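Local coordinates for protein carbohydrate kinase, FGGY (Rhodospirillum rubrum, PDB 3IFR) that probably phosphorylates the sugar D-xylulose with ATP, acting as a xylulose kinase, at residues A[15-21]-A[33-38]; A[22-27]-A[438-443]; A[127-132]-A[280-286]; A[138-143]-A[181-187]; A[421-427]-A[469-475]. All coordinates share one frame; numbering follows the deposited sequence.

In the fold
Contacts 1 and 2 share strand 18-25 of the first six-stranded sheet; their centres lie about 15 Å apart, and V33 CG2 packs on I22 CG2. Contacts 3 and 4 form a second pair, centres about 13 Å apart, on helices 123-130, 139-149 and 179-185, where L183 packs on N132. Contact 5 flanks two strands of the other sheet, about 38 Å from contact 1 and 39 Å from contact 4 between centres. Along the chain, contact 1 closes first, contact 4 falls inside contact 3, and contact 2 encloses contacts 3 and 4 and alternates with contacts 1 and 5. Contacts 2 and 3 each join the N- and C-terminal family regions, tying the two halves of this actin-like fold.

Contact 1 of 5, residues A[15-21]-A[33-38]; sequences GTTSTIA and VASRPT
T19 and R36 face each other in the beta hairpin made by strands 18-25 and 29-37, the latter an edge of the first sheet. G15 to T17 form the turn leading into it; in actin-like ATPases the corresponding loop lies near the nucleotide phosphates. Backbone bonds carry most of the contact. T19 and R36 are one hydrogen-bonded pair, with T19 N 2.7 Å from R36 O, and A21 and A34 are the next. Beyond the regular strands T38 N still reaches T17 O at 3.0 Å, but from above the carbonyl plane. Apolar packing is modest: I20 CG2 lies beside V33 CG1 at 4.2 Å, while I20 CG1 meets S35 CB. On the other face small alanines, A21 and A34, leave room for V62 of helix 52-70. Charge enters through R36, whose NH1 turns back to S35 O at 2.6 Å while NH2 forms a salt bridge with E65. Threonine is apt at T19 and T38 because each places OG1 beside its own backbone N (chi1 -60° and -59°), where both hydrogen-bond N58 OD1. One water also joins them, 2.6 Å from T19 OG1, 2.7 Å from T38 OG1, and donating to G15 O at 2.6 Å.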
# COMPACT_ATOMS: atom_id res chain seq x y z
N GLY A 15 4.88 3.06 -10.34
CA GLY A 15 3.65 3.45 -9.68
C GLY A 15 2.47 3.38 -10.60
O GLY A 15 2.62 3.15 -11.79
N THR A 16 1.30 3.61 -10.05
CA THR A 16 0.10 3.47 -10.80
C THR A 16 -0.10 4.56 -11.82
O THR A 16 -0.47 4.28 -12.96
CB THR A 16 -1.13 3.43 -9.89
OG1 THR A 16 -1.22 2.13 -9.37
CG2 THR A 16 -2.43 3.63 -10.73
N THR A 17 0.07 5.82 -11.41
CA THR A 17 -0.06 6.90 -12.38
C THR A 17 1.28 7.60 -12.65
O THR A 17 1.36 8.59 -13.39
CB THR A 17 -1.10 7.94 -11.96
OG1 THR A 17 -0.66 8.58 -10.77
CG2 THR A 17 -2.48 7.27 -11.73
N SER A 18 2.35 7.03 -12.09
CA SER A 18 3.63 7.68 -12.16
C SER A 18 4.87 6.74 -11.96
O SER A 18 4.84 5.87 -11.10
CB SER A 18 3.60 8.74 -11.09
OG SER A 18 4.59 9.65 -11.37
N THR A 19 5.92 6.91 -12.76
CA THR A 19 7.15 6.15 -12.60
C THR A 19 8.21 7.10 -12.10
O THR A 19 8.51 8.08 -12.74
CB THR A 19 7.66 5.53 -13.92
OG1 THR A 19 6.69 4.65 -14.47
CG2 THR A 19 8.95 4.74 -13.67
N ILE A 20 8.79 6.79 -10.94
CA ILE A 20 9.62 7.74 -10.22
C ILE A 20 10.90 7.05 -9.87
O ILE A 20 10.87 5.91 -9.44
CB ILE A 20 8.93 8.16 -8.94
CG1 ILE A 20 7.64 8.91 -9.26
CG2 ILE A 20 9.86 9.05 -8.11
CD1 ILE A 20 6.71 9.09 -8.04
N ALA A 21 12.03 7.72 -10.10
CA ALA A 21 13.33 7.19 -9.68
C ALA A 21 14.08 8.26 -8.91
O ALA A 21 14.01 9.45 -9.25
CB ALA A 21 14.16 6.80 -10.87
N VAL A 33 15.80 13.43 -8.62
CA VAL A 33 14.51 12.74 -8.72
C VAL A 33 14.04 12.87 -10.14
O VAL A 33 14.04 13.96 -10.68
CB VAL A 33 13.45 13.34 -7.74
CG1 VAL A 33 12.14 12.56 -7.78
CG2 VAL A 33 13.97 13.32 -6.33
N ALA A 34 13.65 11.76 -10.77
CA ALA A 34 12.97 11.83 -12.08
C ALA A 34 11.62 11.11 -12.09
O ALA A 34 11.46 10.07 -11.46
CB ALA A 34 13.87 11.30 -13.19
N SER A 35 10.65 11.67 -12.83
CA SER A 35 9.35 11.02 -12.98
C SER A 35 8.78 11.05 -14.39
O SER A 35 9.25 11.78 -15.26
CB SER A 35 8.32 11.59 -12.01
OG SER A 35 7.90 12.87 -12.42
N ARG A 36 7.77 10.22 -14.61
CA ARG A 36 7.09 10.14 -15.89
C ARG A 36 5.70 9.62 -15.60
O ARG A 36 5.53 8.70 -14.77
CB ARG A 36 7.81 9.18 -16.87
CG ARG A 36 9.18 9.62 -17.41
CD ARG A 36 9.11 10.92 -18.21
NE ARG A 36 10.39 11.25 -18.85
CZ ARG A 36 11.37 11.89 -18.22
NH1 ARG A 36 11.21 12.24 -16.96
NH2 ARG A 36 12.52 12.17 -18.85
N PRO A 37 4.69 10.18 -16.29
CA PRO A 37 3.31 9.74 -16.14
C PRO A 37 3.11 8.32 -16.72
O PRO A 37 3.80 7.92 -17.66
CB PRO A 37 2.54 10.78 -16.99
CG PRO A 37 3.49 11.90 -17.20
CD PRO A 37 4.81 11.23 -17.31
N THR A 38 2.16 7.58 -16.14
CA THR A 38 1.86 6.24 -16.60
C THR A 38 0.40 6.27 -16.81
O THR A 38 -0.28 6.93 -16.02
CB THR A 38 2.12 5.21 -15.52
OG1 THR A 38 3.49 5.29 -15.14
CG2 THR A 38 1.75 3.81 -16.00
O HOH W 1 4.57 3.39 -13.53

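Contact 2 of 5, residues A[22-27]-A[438-443]; sequences ILVRLP and AVGAAW
I22, on strand 18-25, points its side chain into the helix 437-448 at A438. Its CB stands back from the helix, and the two branches do the reaching: CG2 comes to 4.1 Å from A438 CB, and CG1 flanks the same methyl. With chi1 at 69°, CG1 sits between the backbone N and the carbonyl carbon, and the chain then extends to CD1. That tip settles 3.6 Å from V439 N, with V439 CG2 at 3.8 Å and A442 CB a little farther off. A438 and A442 lie one helical turn apart, and their small methyls let the axes of helix 438-443 and strand 22-25 approach to 9.2 Å, the two crossing at -48°. Farther along the strand V24 CG2 meets A442 CB at 3.9 Å. Beyond the strand end L26 CD2 approaches W443 CZ3 obliquely at 3.3 Å, while P27 O lies near the indole plane at its edge. A serine in place of W443 would probably leave L26 CD2 facing a gap and G454 O without the indole N-H that now binds it. No hydrogen bond crosses between the segments, so the N- and C-terminal family regions meet here mainly through apolar fit.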
# COMPACT_ATOMS: atom_id res chain seq x y z
N ILE A 22 14.85 7.82 -7.92
CA ILE A 22 15.69 8.73 -7.15
C ILE A 22 17.11 8.23 -6.98
O ILE A 22 17.38 7.01 -6.96
CB ILE A 22 15.11 8.96 -5.75
CG1 ILE A 22 15.23 7.67 -4.95
CG2 ILE A 22 13.64 9.41 -5.87
CD1 ILE A 22 14.49 7.69 -3.61
N LEU A 23 18.02 9.20 -6.87
CA LEU A 23 19.41 8.93 -6.62
C LEU A 23 19.69 9.48 -5.26
O LEU A 23 19.48 10.67 -5.00
CB LEU A 23 20.29 9.63 -7.63
CG LEU A 23 21.81 9.36 -7.51
CD1 LEU A 23 22.13 7.86 -7.69
CD2 LEU A 23 22.63 10.18 -8.50
N VAL A 24 20.20 8.61 -4.39
CA VAL A 24 20.51 9.01 -3.03
C VAL A 24 21.99 8.85 -2.79
O VAL A 24 22.60 7.83 -3.18
CB VAL A 24 19.80 8.10 -2.02
CG1 VAL A 24 20.25 8.42 -0.62
CG2 VAL A 24 18.28 8.17 -2.20
N ARG A 25 22.58 9.85 -2.18
CA ARG A 25 23.92 9.73 -1.64
C ARG A 25 23.72 9.47 -0.16
O ARG A 25 23.10 10.28 0.55
CB ARG A 25 24.69 11.04 -1.82
CG ARG A 25 26.01 11.19 -1.00
CD ARG A 25 26.42 12.69 -0.90
NE ARG A 25 26.11 13.37 -2.17
CZ ARG A 25 25.80 14.66 -2.28
NH1 ARG A 25 25.76 15.42 -1.18
NH2 ARG A 25 25.53 15.19 -3.49
N LEU A 26 24.22 8.34 0.31
CA LEU A 26 24.07 8.03 1.72
C LEU A 26 25.00 8.92 2.57
O LEU A 26 26.09 9.27 2.15
CB LEU A 26 24.27 6.53 1.95
CG LEU A 26 23.18 5.78 1.16
CD1 LEU A 26 23.58 4.37 0.74
CD2 LEU A 26 21.80 5.76 1.86
N PRO A 27 24.55 9.28 3.79
CA PRO A 27 23.34 8.66 4.35
C PRO A 27 22.05 9.43 4.14
O PRO A 27 21.02 8.89 4.50
CB PRO A 27 23.64 8.63 5.87
CG PRO A 27 24.80 9.60 6.10
CD PRO A 27 25.20 10.18 4.76
N ALA A 438 9.84 5.05 -3.45
CA ALA A 438 11.15 4.93 -4.09
C ALA A 438 12.20 4.96 -3.03
O ALA A 438 13.22 4.29 -3.15
CB ALA A 438 11.41 6.03 -5.09
N VAL A 439 11.93 5.75 -1.99
CA VAL A 439 12.82 5.85 -0.84
C VAL A 439 12.98 4.54 -0.04
O VAL A 439 14.10 4.19 0.39
CB VAL A 439 12.38 6.94 0.17
CG1 VAL A 439 13.23 6.82 1.42
CG2 VAL A 439 12.47 8.33 -0.46
N GLY A 440 11.86 3.86 0.21
CA GLY A 440 11.90 2.56 0.87
C GLY A 440 12.78 1.68 0.00
O GLY A 440 13.54 0.84 0.49
N ALA A 441 12.70 1.87 -1.31
CA ALA A 441 13.49 1.02 -2.22
C ALA A 441 14.99 1.35 -2.26
O ALA A 441 15.80 0.44 -2.19
CB ALA A 441 12.87 0.97 -3.65
N ALA A 442 15.36 2.63 -2.35
CA ALA A 442 16.78 2.97 -2.23
C ALA A 442 17.34 2.35 -0.95
O ALA A 442 18.46 1.84 -0.95
CB ALA A 442 16.97 4.45 -2.19
N TRP A 443 16.55 2.37 0.12
CA TRP A 443 17.05 1.90 1.40
C TRP A 443 17.42 0.43 1.39
O TRP A 443 18.34 -0.00 2.08
CB TRP A 443 16.09 2.22 2.56
CG TRP A 443 16.87 2.45 3.79
CD1 TRP A 443 16.92 1.66 4.93
CD2 TRP A 443 17.80 3.51 4.00
NE1 TRP A 443 17.81 2.20 5.84
CE2 TRP A 443 18.36 3.33 5.29
CE3 TRP A 443 18.21 4.60 3.23
CZ2 TRP A 443 19.30 4.21 5.81
CZ3 TRP A 443 19.14 5.47 3.75
CH2 TRP A 443 19.67 5.28 5.04

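Contact 3 of 5, residues A[127-132]-A[280-286]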
# COMPACT_ATOMS: atom_id res chain seq x y z
N LEU A 127 -7.29 -18.26 3.97
CA LEU A 127 -6.79 -17.01 4.53
C LEU A 127 -5.77 -17.30 5.65
O LEU A 127 -4.76 -16.60 5.77
CB LEU A 127 -7.97 -16.13 4.95
CG LEU A 127 -7.88 -14.69 5.50
CD1 LEU A 127 -8.20 -14.70 6.98
CD2 LEU A 127 -6.54 -14.01 5.26
N ALA A 128 -5.99 -18.37 6.42
CA ALA A 128 -5.01 -18.80 7.44
C ALA A 128 -3.76 -19.33 6.79
O ALA A 128 -2.73 -19.49 7.41
CB ALA A 128 -5.59 -19.87 8.34
N ARG A 129 -3.85 -19.65 5.53
CA ARG A 129 -2.73 -20.29 4.91
C ARG A 129 -1.82 -19.29 4.22
O ARG A 129 -0.60 -19.38 4.32
CB ARG A 129 -3.25 -21.30 3.91
CG ARG A 129 -2.21 -22.03 3.20
CD ARG A 129 -2.80 -23.36 2.88
NE ARG A 129 -1.80 -24.24 2.35
CZ ARG A 129 -1.85 -24.73 1.12
NH1 ARG A 129 -2.87 -24.42 0.34
NH2 ARG A 129 -0.90 -25.55 0.71
N THR A 130 -2.42 -18.35 3.51
CA THR A 130 -1.66 -17.40 2.73
C THR A 130 -1.67 -16.04 3.43
O THR A 130 -1.06 -15.09 2.95
CB THR A 130 -2.35 -17.18 1.42
OG1 THR A 130 -3.57 -16.49 1.69
CG2 THR A 130 -2.68 -18.52 0.78
N GLY A 131 -2.40 -15.95 4.54
CA GLY A 131 -2.59 -14.69 5.24
C GLY A 131 -3.29 -13.62 4.43
O GLY A 131 -3.29 -12.45 4.80
N ASN A 132 -3.91 -14.01 3.34
CA ASN A 132 -4.67 -13.10 2.47
C ASN A 132 -5.98 -13.77 2.08
O ASN A 132 -6.04 -14.99 2.04
CB ASN A 132 -3.86 -12.80 1.22
CG ASN A 132 -2.73 -11.86 1.51
OD1 ASN A 132 -2.85 -10.65 1.30
ND2 ASN A 132 -1.63 -12.40 2.06
N SER A 280 -2.41 -14.40 10.17
CA SER A 280 -3.43 -13.94 9.25
C SER A 280 -4.59 -13.49 10.10
O SER A 280 -4.67 -13.81 11.27
CB SER A 280 -3.84 -15.12 8.37
OG SER A 280 -3.76 -16.33 9.11
N ASP A 281 -5.51 -12.77 9.49
CA ASP A 281 -6.77 -12.54 10.14
C ASP A 281 -7.76 -11.95 9.13
O ASP A 281 -7.42 -11.05 8.33
CB ASP A 281 -6.59 -11.66 11.35
CG ASP A 281 -7.90 -11.46 12.14
OD1 ASP A 281 -8.04 -12.12 13.21
OD2 ASP A 281 -8.76 -10.65 11.68
N PRO A 282 -9.00 -12.48 9.15
CA PRO A 282 -10.11 -12.11 8.28
C PRO A 282 -10.19 -10.61 8.09
O PRO A 282 -10.91 -10.13 7.22
CB PRO A 282 -11.34 -12.56 9.08
CG PRO A 282 -10.84 -13.73 9.87
CD PRO A 282 -9.40 -13.47 10.18
N ARG A 283 -9.47 -9.88 8.91
CA ARG A 283 -9.75 -8.46 9.07
C ARG A 283 -8.67 -7.58 8.43
O ARG A 283 -8.91 -6.42 8.11
CB ARG A 283 -9.92 -8.16 10.58
CG ARG A 283 -11.12 -8.87 11.21
CD ARG A 283 -11.15 -8.83 12.75
NE ARG A 283 -10.39 -9.93 13.33
CZ ARG A 283 -10.14 -10.10 14.63
NH1 ARG A 283 -9.45 -11.15 15.03
NH2 ARG A 283 -10.59 -9.23 15.54
N LEU A 284 -7.51 -8.19 8.21
CA LEU A 284 -6.25 -7.50 7.94
C LEU A 284 -5.47 -8.39 7.00
O LEU A 284 -5.48 -9.62 7.17
CB LEU A 284 -5.47 -7.37 9.24
CG LEU A 284 -6.04 -6.36 10.22
CD1 LEU A 284 -5.31 -6.42 11.55
CD2 LEU A 284 -5.98 -4.94 9.65
N TYR A 285 -4.79 -7.82 6.00
CA TYR A 285 -4.01 -8.65 5.07
C TYR A 285 -2.55 -8.77 5.50
O TYR A 285 -2.02 -7.88 6.14
CB TYR A 285 -4.05 -8.04 3.66
CG TYR A 285 -5.20 -7.06 3.41
CD1 TYR A 285 -6.49 -7.51 3.16
CD2 TYR A 285 -4.98 -5.67 3.42
CE1 TYR A 285 -7.55 -6.61 2.93
CE2 TYR A 285 -6.03 -4.76 3.18
CZ TYR A 285 -7.30 -5.24 2.95
OH TYR A 285 -8.35 -4.37 2.73
N LEU A 286 -1.89 -9.84 5.11
CA LEU A 286 -0.52 -10.01 5.48
C LEU A 286 0.49 -9.82 4.32
O LEU A 286 0.19 -10.09 3.15
CB LEU A 286 -0.37 -11.36 6.16
CG LEU A 286 0.89 -11.75 6.92
CD1 LEU A 286 1.24 -10.83 8.14
CD2 LEU A 286 0.75 -13.19 7.34
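L127 leans across P282, its CD1 methyl sitting over the N side of the proline, nearest P282 N at 3.2 Å and tight against P282 CA at 3.5 Å. The leucine reaches that far because CG lies anti to the backbone N (chi1 -176°), which carries the branched end off the helix toward the loop. Next to it S280 turns its CB to the helix end, 3.4 Å from G131 CA. Glycine suits that position twice over: phi is positive where helix 123-130 ends, and a side chain there would run into L286 CD2. Helix and loop belong to the N- and C-terminal family regions respectively, and an ST turn, in which T130 OG1 accepts from N132 N, follows the helix end. G131 O then takes L286 N at 3.0 Å. N132 crosses Y285 at about a right angle, yet its amide plane is only 13° from the phenol plane, and OD1 rests 3.7 Å from Y285 CB. The other end of the amide, ND2, donates to L286 O at 3.1 Å with that oxygen close to the amide plane, a nearly straight bond of 159°. Across the loop, a type I turn runs from D281 to L284, with L284 N bonded to D281 O.

Contact 4 of 5, residues A[138-143]-A[181-187]; sequences LVTAKL and WALEGGF
V139 inserts its two methyls between W181 and F187. With chi1 at 172°, CG1 stands anti to the backbone N and meets F187 CZ at 3.4 Å, while CG2 lies beside that N and reaches W181 CZ2 at 3.6 Å. Valine suits the place because its fork serves both rings, crossing each at about a right angle. W181 has CG anti to its own N (chi1 -179°), which sends the indole out toward V139, and the ring of F187 takes W181 CZ3 at the edge, in plane. L143 CD2 comes to the same phenyl ring near its plane, 4.0 Å from F187 CZ. L138, the N-cap residue of helix 139-149, extends CD2 to E184 O at 3.4 Å. G185 has to lack a side chain, since a CB would strike V139 CG2; G186, with its positive phi, closes helix 179-185 in a Schellman motif. A water links the two segments: T140 OG1 donates to it at 2.7 Å and it donates to G186 O at 2.8 Å. Around the pair, T140 and A141 pack on L117 of helix 111-120, W181 NE1 binds A88 O, and V160 of strand 159-161 touches both V139 and W181.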
# COMPACT_ATOMS: atom_id res chain seq x y z
N LEU A 138 -6.41 -11.48 -5.65
CA LEU A 138 -5.59 -12.67 -5.90
C LEU A 138 -5.27 -12.79 -7.40
O LEU A 138 -6.18 -12.77 -8.25
CB LEU A 138 -6.29 -13.95 -5.46
CG LEU A 138 -6.67 -14.08 -4.01
CD1 LEU A 138 -7.45 -15.37 -3.80
CD2 LEU A 138 -5.40 -14.01 -3.13
N VAL A 139 -3.99 -12.91 -7.70
CA VAL A 139 -3.53 -13.31 -9.03
C VAL A 139 -4.37 -14.50 -9.56
O VAL A 139 -4.79 -14.52 -10.72
CB VAL A 139 -2.07 -13.68 -8.96
CG1 VAL A 139 -1.60 -14.30 -10.31
CG2 VAL A 139 -1.28 -12.42 -8.61
N THR A 140 -4.64 -15.45 -8.67
CA THR A 140 -5.50 -16.61 -8.95
C THR A 140 -6.90 -16.25 -9.50
O THR A 140 -7.38 -16.87 -10.45
CB THR A 140 -5.67 -17.44 -7.68
OG1 THR A 140 -4.40 -18.02 -7.33
CG2 THR A 140 -6.72 -18.52 -7.85
N ALA A 141 -7.56 -15.28 -8.90
CA ALA A 141 -8.86 -14.83 -9.42
C ALA A 141 -8.72 -14.27 -10.84
O ALA A 141 -9.41 -14.71 -11.76
CB ALA A 141 -9.51 -13.81 -8.52
N LYS A 142 -7.82 -13.31 -11.03
CA LYS A 142 -7.55 -12.82 -12.37
C LYS A 142 -7.16 -13.92 -13.36
O LYS A 142 -7.63 -13.89 -14.49
CB LYS A 142 -6.54 -11.68 -12.36
CG LYS A 142 -7.13 -10.40 -11.79
CD LYS A 142 -6.04 -9.48 -11.35
CE LYS A 142 -6.54 -8.08 -10.90
NZ LYS A 142 -6.78 -7.96 -9.44
N LEU A 143 -6.35 -14.89 -12.94
CA LEU A 143 -6.03 -16.05 -13.80
C LEU A 143 -7.28 -16.85 -14.23
O LEU A 143 -7.45 -17.12 -15.43
CB LEU A 143 -5.02 -16.96 -13.14
CG LEU A 143 -3.59 -16.98 -13.66
CD1 LEU A 143 -3.30 -15.83 -14.60
CD2 LEU A 143 -2.55 -17.08 -12.49
N TRP A 181 4.65 -10.39 -3.90
CA TRP A 181 3.77 -10.54 -5.04
C TRP A 181 3.08 -11.94 -4.95
O TRP A 181 1.84 -12.05 -5.07
CB TRP A 181 4.53 -10.35 -6.36
CG TRP A 181 3.65 -10.48 -7.53
CD1 TRP A 181 2.92 -9.49 -8.12
CD2 TRP A 181 3.37 -11.68 -8.27
NE1 TRP A 181 2.20 -10.00 -9.17
CE2 TRP A 181 2.46 -11.35 -9.29
CE3 TRP A 181 3.81 -13.01 -8.16
CZ2 TRP A 181 1.97 -12.30 -10.19
CZ3 TRP A 181 3.34 -13.94 -9.06
CH2 TRP A 181 2.42 -13.59 -10.05
N ALA A 182 3.87 -12.98 -4.69
CA ALA A 182 3.34 -14.33 -4.62
C ALA A 182 2.38 -14.56 -3.43
O ALA A 182 1.39 -15.28 -3.54
CB ALA A 182 4.50 -15.35 -4.62
N LEU A 183 2.67 -13.94 -2.30
CA LEU A 183 1.84 -14.01 -1.11
C LEU A 183 0.54 -13.22 -1.29
O LEU A 183 -0.56 -13.74 -1.10
CB LEU A 183 2.62 -13.43 0.06
CG LEU A 183 2.53 -14.00 1.48
CD1 LEU A 183 2.43 -12.83 2.55
CD2 LEU A 183 1.43 -15.00 1.66
N GLU A 184 0.64 -11.95 -1.65
CA GLU A 184 -0.60 -11.23 -1.89
C GLU A 184 -1.35 -11.98 -2.97
O GLU A 184 -2.56 -12.11 -2.90
CB GLU A 184 -0.36 -9.77 -2.27
CG GLU A 184 0.23 -8.97 -1.11
CD GLU A 184 0.02 -7.50 -1.23
OE1 GLU A 184 -0.88 -7.04 -1.95
OE2 GLU A 184 0.77 -6.78 -0.60
N GLY A 185 -0.61 -12.51 -3.93
CA GLY A 185 -1.19 -13.18 -5.08
C GLY A 185 -1.92 -14.51 -4.84
O GLY A 185 -2.73 -14.90 -5.67
N GLY A 186 -1.60 -15.22 -3.76
CA GLY A 186 -2.31 -16.45 -3.42
C GLY A 186 -1.45 -17.67 -3.64
O GLY A 186 -1.93 -18.79 -3.55
N PHE A 187 -0.16 -17.48 -3.91
CA PHE A 187 0.66 -18.64 -4.21
C PHE A 187 1.51 -19.19 -3.08
O PHE A 187 2.04 -20.31 -3.18
CB PHE A 187 1.54 -18.36 -5.42
CG PHE A 187 0.78 -17.98 -6.65
CD1 PHE A 187 -0.39 -18.64 -6.99
CD2 PHE A 187 1.24 -16.96 -7.49
CE1 PHE A 187 -1.11 -18.28 -8.13
CE2 PHE A 187 0.53 -16.62 -8.67
CZ PHE A 187 -0.64 -17.29 -8.97
O HOH W 2 -4.02 -19.70 -5.25

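Contact 5 of 5, residues A[421-427]-A[469-475]; sequences ADVLQRP and TPDPAKA
D422 OD1 accepts the backbone N-H of D471 in a short, almost straight bond of 2.6 Å and 175°, met nearly end-on. The carboxylate gets there because CG sits beside the backbone N (chi1 -73°), which turns it from the last turn of helix 414-424 onto the loop. Its other oxygen, OD2, lies 3.7 Å from K474 CG, and D422 CB flanks K474 CB; the lysine chain crosses obliquely and carries its amine away from the acid. P470 wedges its ring against the end of the helix, with CB 3.4 Å from A421 O and CG 3.2 Å from R426 O. A proline suits this spot, being rigid and lacking an N-H. Q425 ends the helix with positive phi and lays its CG on A475 CB at 3.5 Å, while D471 OD1 accepts from A473 N in an Asx turn just ahead of helix 475-496. The two segments flank neighbouring antiparallel strands, 428-432 and 463-468, of the second sheet. An alanine at D422, lacking the carboxylate that lies along K474 CG, would probably leave D471 N without its acceptor. This surface join combines one short hydrogen bond to a carboxylate, probably ionised, with packing of P470 and of Q425 on A475.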
# COMPACT_ATOMS: atom_id res chain seq x y z
N ALA A 421 -4.74 11.58 17.85
CA ALA A 421 -3.99 11.25 19.04
C ALA A 421 -4.90 11.12 20.25
O ALA A 421 -4.72 10.18 21.04
CB ALA A 421 -2.92 12.27 19.29
N ASP A 422 -5.85 12.05 20.40
CA ASP A 422 -6.77 12.01 21.54
C ASP A 422 -7.67 10.77 21.51
O ASP A 422 -8.21 10.33 22.56
CB ASP A 422 -7.67 13.25 21.61
CG ASP A 422 -6.93 14.50 22.06
OD1 ASP A 422 -5.86 14.38 22.67
OD2 ASP A 422 -7.45 15.62 21.78
N VAL A 423 -7.84 10.20 20.33
CA VAL A 423 -8.73 9.03 20.19
C VAL A 423 -7.92 7.75 20.44
O VAL A 423 -8.38 6.77 21.04
CB VAL A 423 -9.33 8.98 18.78
CG1 VAL A 423 -9.66 7.55 18.40
CG2 VAL A 423 -10.55 9.92 18.69
N LEU A 424 -6.70 7.80 19.95
CA LEU A 424 -5.82 6.69 20.05
C LEU A 424 -5.25 6.69 21.46
O LEU A 424 -5.04 5.65 22.05
CB LEU A 424 -4.70 6.88 19.03
CG LEU A 424 -3.85 5.66 18.79
CD1 LEU A 424 -4.66 4.68 17.98
CD2 LEU A 424 -2.56 6.10 18.07
N GLN A 425 -4.97 7.87 22.00
CA GLN A 425 -4.46 7.93 23.36
C GLN A 425 -3.05 7.31 23.33
O GLN A 425 -2.63 6.57 24.24
CB GLN A 425 -5.43 7.15 24.25
CG GLN A 425 -6.07 7.84 25.48
CD GLN A 425 -5.92 9.34 25.63
OE1 GLN A 425 -6.59 10.13 24.96
NE2 GLN A 425 -5.12 9.74 26.58
N ARG A 426 -2.33 7.61 22.26
CA ARG A 426 -0.89 7.39 22.21
C ARG A 426 -0.26 8.49 21.40
O ARG A 426 -0.92 9.10 20.57
CB ARG A 426 -0.56 6.03 21.63
CG ARG A 426 -0.48 4.96 22.71
CD ARG A 426 -1.03 3.66 22.20
NE ARG A 426 -1.06 2.57 23.19
CZ ARG A 426 -1.30 2.73 24.49
NH1 ARG A 426 -1.53 3.93 25.00
NH2 ARG A 426 -1.33 1.67 25.28
N PRO A 427 1.02 8.79 21.66
CA PRO A 427 1.65 9.85 20.88
C PRO A 427 1.68 9.50 19.39
O PRO A 427 1.87 8.32 19.08
CB PRO A 427 3.07 9.91 21.47
CG PRO A 427 2.91 9.38 22.88
CD PRO A 427 1.92 8.27 22.70
N THR A 469 1.19 14.86 21.35
CA THR A 469 0.74 14.03 22.50
C THR A 469 -0.77 14.14 22.76
O THR A 469 -1.39 15.20 22.63
CB THR A 469 1.48 14.33 23.84
OG1 THR A 469 1.28 15.71 24.20
CG2 THR A 469 2.93 14.01 23.77
N PRO A 470 -1.38 13.03 23.14
CA PRO A 470 -2.81 13.08 23.39
C PRO A 470 -3.11 13.92 24.66
O PRO A 470 -2.25 14.15 25.50
CB PRO A 470 -3.17 11.62 23.64
CG PRO A 470 -1.96 10.81 23.11
CD PRO A 470 -0.80 11.69 23.30
N ASP A 471 -4.33 14.38 24.78
CA ASP A 471 -4.76 14.90 26.04
C ASP A 471 -5.55 13.83 26.79
O ASP A 471 -6.63 13.41 26.35
CB ASP A 471 -5.59 16.16 25.82
CG ASP A 471 -6.34 16.57 27.06
OD1 ASP A 471 -6.35 15.80 28.07
OD2 ASP A 471 -6.92 17.67 27.00
N PRO A 472 -5.00 13.37 27.93
CA PRO A 472 -5.57 12.20 28.59
C PRO A 472 -6.96 12.47 29.08
O PRO A 472 -7.69 11.52 29.28
CB PRO A 472 -4.61 11.99 29.78
CG PRO A 472 -3.32 12.57 29.27
CD PRO A 472 -3.80 13.84 28.63
N ALA A 473 -7.35 13.72 29.24
CA ALA A 473 -8.68 14.06 29.68
C ALA A 473 -9.75 13.81 28.63
O ALA A 473 -10.90 13.79 28.95
CB ALA A 473 -8.73 15.48 30.12
N LYS A 474 -9.32 13.62 27.39
CA LYS A 474 -10.15 13.29 26.26
C LYS A 474 -10.36 11.81 26.09
O LYS A 474 -11.13 11.40 25.30
CB LYS A 474 -9.46 13.78 25.01
CG LYS A 474 -10.06 14.90 24.31
CD LYS A 474 -10.40 16.01 25.18
CE LYS A 474 -10.52 17.22 24.36
NZ LYS A 474 -11.30 18.20 25.02
N ALA A 475 -9.65 10.99 26.83
CA ALA A 475 -9.78 9.57 26.66
C ALA A 475 -11.18 9.07 26.96
O ALA A 475 -11.64 8.15 26.37
CB ALA A 475 -8.82 8.87 27.45